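Long-range contact in alcohol dehydrogenase, zinc-containing (Streptococcus pneumoniae serotype 2, PDB 5YLN), which probably catalyses the NAD-dependent, zinc-dependent oxidation of alcohols to aldehydes or ketones: residues I262-T267 against W286-N291. Sequence-based numbering, arbitrary orientation.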
loop_
_atom_site.group_PDB
_atom_site.type_symbol
_atom_site.label_atom_id
_atom_site.label_comp_id
_atom_site.label_asym_id
_atom_site.label_seq_id
_atom_site.Cartn_x
_atom_site.Cartn_y
_atom_site.Cartn_z
ATOM N N ILE A 262 -6.234 -12.104 1.036
ATOM C CA ILE A 262 -6.119 -11.142 -0.035
ATOM C C ILE A 262 -5.559 -11.837 -1.273
ATOM O O ILE A 262 -4.675 -12.690 -1.186
ATOM C CB ILE A 262 -5.248 -9.961 0.424
ATOM C CG1 ILE A 262 -5.420 -8.785 -0.520
ATOM C CG2 ILE A 262 -3.790 -10.372 0.598
ATOM C CD1 ILE A 262 -6.822 -8.206 -0.500
ATOM N N GLY A 263 -6.127 -11.518 -2.434
ATOM C CA GLY A 263 -5.693 -12.125 -3.672
ATOM C C GLY A 263 -4.649 -11.299 -4.385
ATOM O O GLY A 263 -4.321 -10.194 -3.958
ATOM N N VAL A 264 -4.133 -11.870 -5.491
ATOM C CA VAL A 264 -3.239 -11.124 -6.373
ATOM C C VAL A 264 -3.872 -9.789 -6.730
ATOM O O VAL A 264 -5.052 -9.730 -7.099
ATOM C CB VAL A 264 -2.919 -11.929 -7.646
ATOM C CG1 VAL A 264 -2.219 -11.021 -8.650
ATOM C CG2 VAL A 264 -2.054 -13.139 -7.335
ATOM N N ASP A 265 -3.083 -8.715 -6.619
ATOM C CA ASP A 265 -3.392 -7.339 -6.984
ATOM C C ASP A 265 -4.270 -6.669 -5.933
ATOM O O ASP A 265 -4.668 -5.495 -6.127
ATOM C CB ASP A 265 -4.059 -7.228 -8.373
ATOM C CG ASP A 265 -3.813 -5.880 -9.028
ATOM O OD1 ASP A 265 -2.655 -5.410 -8.945
ATOM O OD2 ASP A 265 -4.758 -5.302 -9.632
ATOM N N GLY A 266 -4.583 -7.354 -4.828
ATOM C CA GLY A 266 -5.539 -6.856 -3.862
ATOM C C GLY A 266 -4.944 -5.879 -2.863
ATOM O O GLY A 266 -3.730 -5.705 -2.784
ATOM N N THR A 267 -5.832 -5.227 -2.101
ATOM C CA THR A 267 -5.423 -4.256 -1.095
ATOM C C THR A 267 -5.990 -4.645 0.269
ATOM O O THR A 267 -7.191 -4.893 0.404
ATOM C CB THR A 267 -5.870 -2.837 -1.478
ATOM O OG1 THR A 267 -5.195 -2.424 -2.675
ATOM C CG2 THR A 267 -5.578 -1.835 -0.374
ATOM N N TRP A 286 5.573 -10.936 -0.935
ATOM C CA TRP A 286 6.362 -10.153 -1.880
ATOM C C TRP A 286 5.995 -10.502 -3.323
ATOM O O TRP A 286 5.957 -9.613 -4.186
ATOM C CB TRP A 286 7.865 -10.349 -1.622
ATOM C CG TRP A 286 8.428 -11.591 -2.244
ATOM C CD1 TRP A 286 8.589 -12.797 -1.649
ATOM C CD2 TRP A 286 8.883 -11.744 -3.594
ATOM N NE1 TRP A 286 9.106 -13.700 -2.537
ATOM C CE2 TRP A 286 9.304 -13.078 -3.739
ATOM C CE3 TRP A 286 8.967 -10.882 -4.696
ATOM C CZ2 TRP A 286 9.809 -13.581 -4.943
ATOM C CZ3 TRP A 286 9.467 -11.382 -5.897
ATOM C CH2 TRP A 286 9.873 -12.721 -6.008
ATOM N N ILE A 287 5.641 -11.769 -3.583
ATOM C CA ILE A 287 5.340 -12.215 -4.942
ATOM C C ILE A 287 3.882 -12.027 -5.313
ATOM O O ILE A 287 3.553 -12.120 -6.501
ATOM C CB ILE A 287 5.708 -13.699 -5.145
ATOM C CG1 ILE A 287 6.023 -13.991 -6.624
ATOM C CG2 ILE A 287 4.594 -14.605 -4.604
ATOM C CD1 ILE A 287 6.196 -15.482 -6.957
ATOM N N ARG A 288 3.003 -11.720 -4.350
ATOM C CA ARG A 288 1.565 -11.737 -4.584
ATOM C C ARG A 288 1.013 -10.426 -5.151
ATOM O O ARG A 288 -0.185 -10.350 -5.451
ATOM C CB ARG A 288 0.837 -12.095 -3.278
ATOM C CG ARG A 288 -0.593 -12.602 -3.460
ATOM C CD ARG A 288 -1.030 -13.464 -2.290
ATOM N NE ARG A 288 -2.408 -13.956 -2.384
ATOM C CZ ARG A 288 -2.790 -15.003 -3.117
ATOM N NH1 ARG A 288 -1.908 -15.657 -3.863
ATOM N NH2 ARG A 288 -4.059 -15.397 -3.119
ATOM N N ASN A 289 1.840 -9.395 -5.285
ATOM C CA ASN A 289 1.405 -8.106 -5.816
ATOM C C ASN A 289 0.289 -7.471 -4.980
ATOM O O ASN A 289 -0.754 -7.066 -5.498
ATOM C CB ASN A 289 0.950 -8.246 -7.274
ATOM C CG ASN A 289 2.080 -8.595 -8.198
ATOM O OD1 ASN A 289 2.770 -9.602 -8.006
ATOM N ND2 ASN A 289 2.285 -7.766 -9.206
ATOM N N ILE A 290 0.520 -7.331 -3.685
ATOM C CA ILE A 290 -0.508 -6.801 -2.798
ATOM C C ILE A 290 -0.102 -5.429 -2.280
ATOM O O ILE A 290 1.047 -4.997 -2.385
ATOM C CB ILE A 290 -0.818 -7.753 -1.635
ATOM C CG1 ILE A 290 0.425 -7.902 -0.757
ATOM C CG2 ILE A 290 -1.362 -9.092 -2.153
ATOM C CD1 ILE A 290 0.104 -8.034 0.688
ATOM N N ASN A 291 -1.073 -4.744 -1.720
ATOM C CA ASN A 291 -0.896 -3.436 -1.134
ATOM C C ASN A 291 -1.453 -3.481 0.280
ATOM O O ASN A 291 -2.377 -4.244 0.585
ATOM C CB ASN A 291 -1.626 -2.336 -1.958
ATOM C CG ASN A 291 -1.352 -2.434 -3.439
ATOM O OD1 ASN A 291 -0.234 -2.192 -3.884
ATOM N ND2 ASN A 291 -2.383 -2.774 -4.219
#
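A type II beta turn, Gly263 to Gly266, packs against the loop leading into the last strand of the Rossmann-type parallel sheet, through backbone polar contacts and the side chain of Arg288. The two segments come into parallel pairing at Thr267 and Asn291, whose CA atoms lie 4.6 Å apart; there Asn291 N donates to Gly266 O at 3.0 Å, in the carbonyl plane with a C=O...N angle of 160°. Within the turn, Gly266 N closes onto Gly263 O, and Asp265 carries the positive phi of the third turn position. Its amide reaches Asn289 O only weakly, bent to 122° at the hydrogen. Next to it, Val264 CA sets its hydrogen on Arg288 O, 3.3 Å away. Arg288 works from the other end: CG is anti to the backbone N and the chain stays extended to NE, which donates a hydrogen bond to Ile262 O at 2.9 Å, nearly straight at 167°, with that oxygen at the edge of the guanidinium and close to its plane. Val264 N sits over one face of that group. Beside Gly263 O, which Ile290 CG2 also approaches, the CG2 methyls of Ile262 and Ile290 touch at 3.9 Å. Asn289 OD1 turns instead to His107 and Leu296 N of the second subunit. Helix 252-261 leads into the turn, strand 266-270 lies between 242-247 and 291-293, and Asn291 pairs antiparallel with a strand of the second subunit, carrying the sheet across the dimer interface.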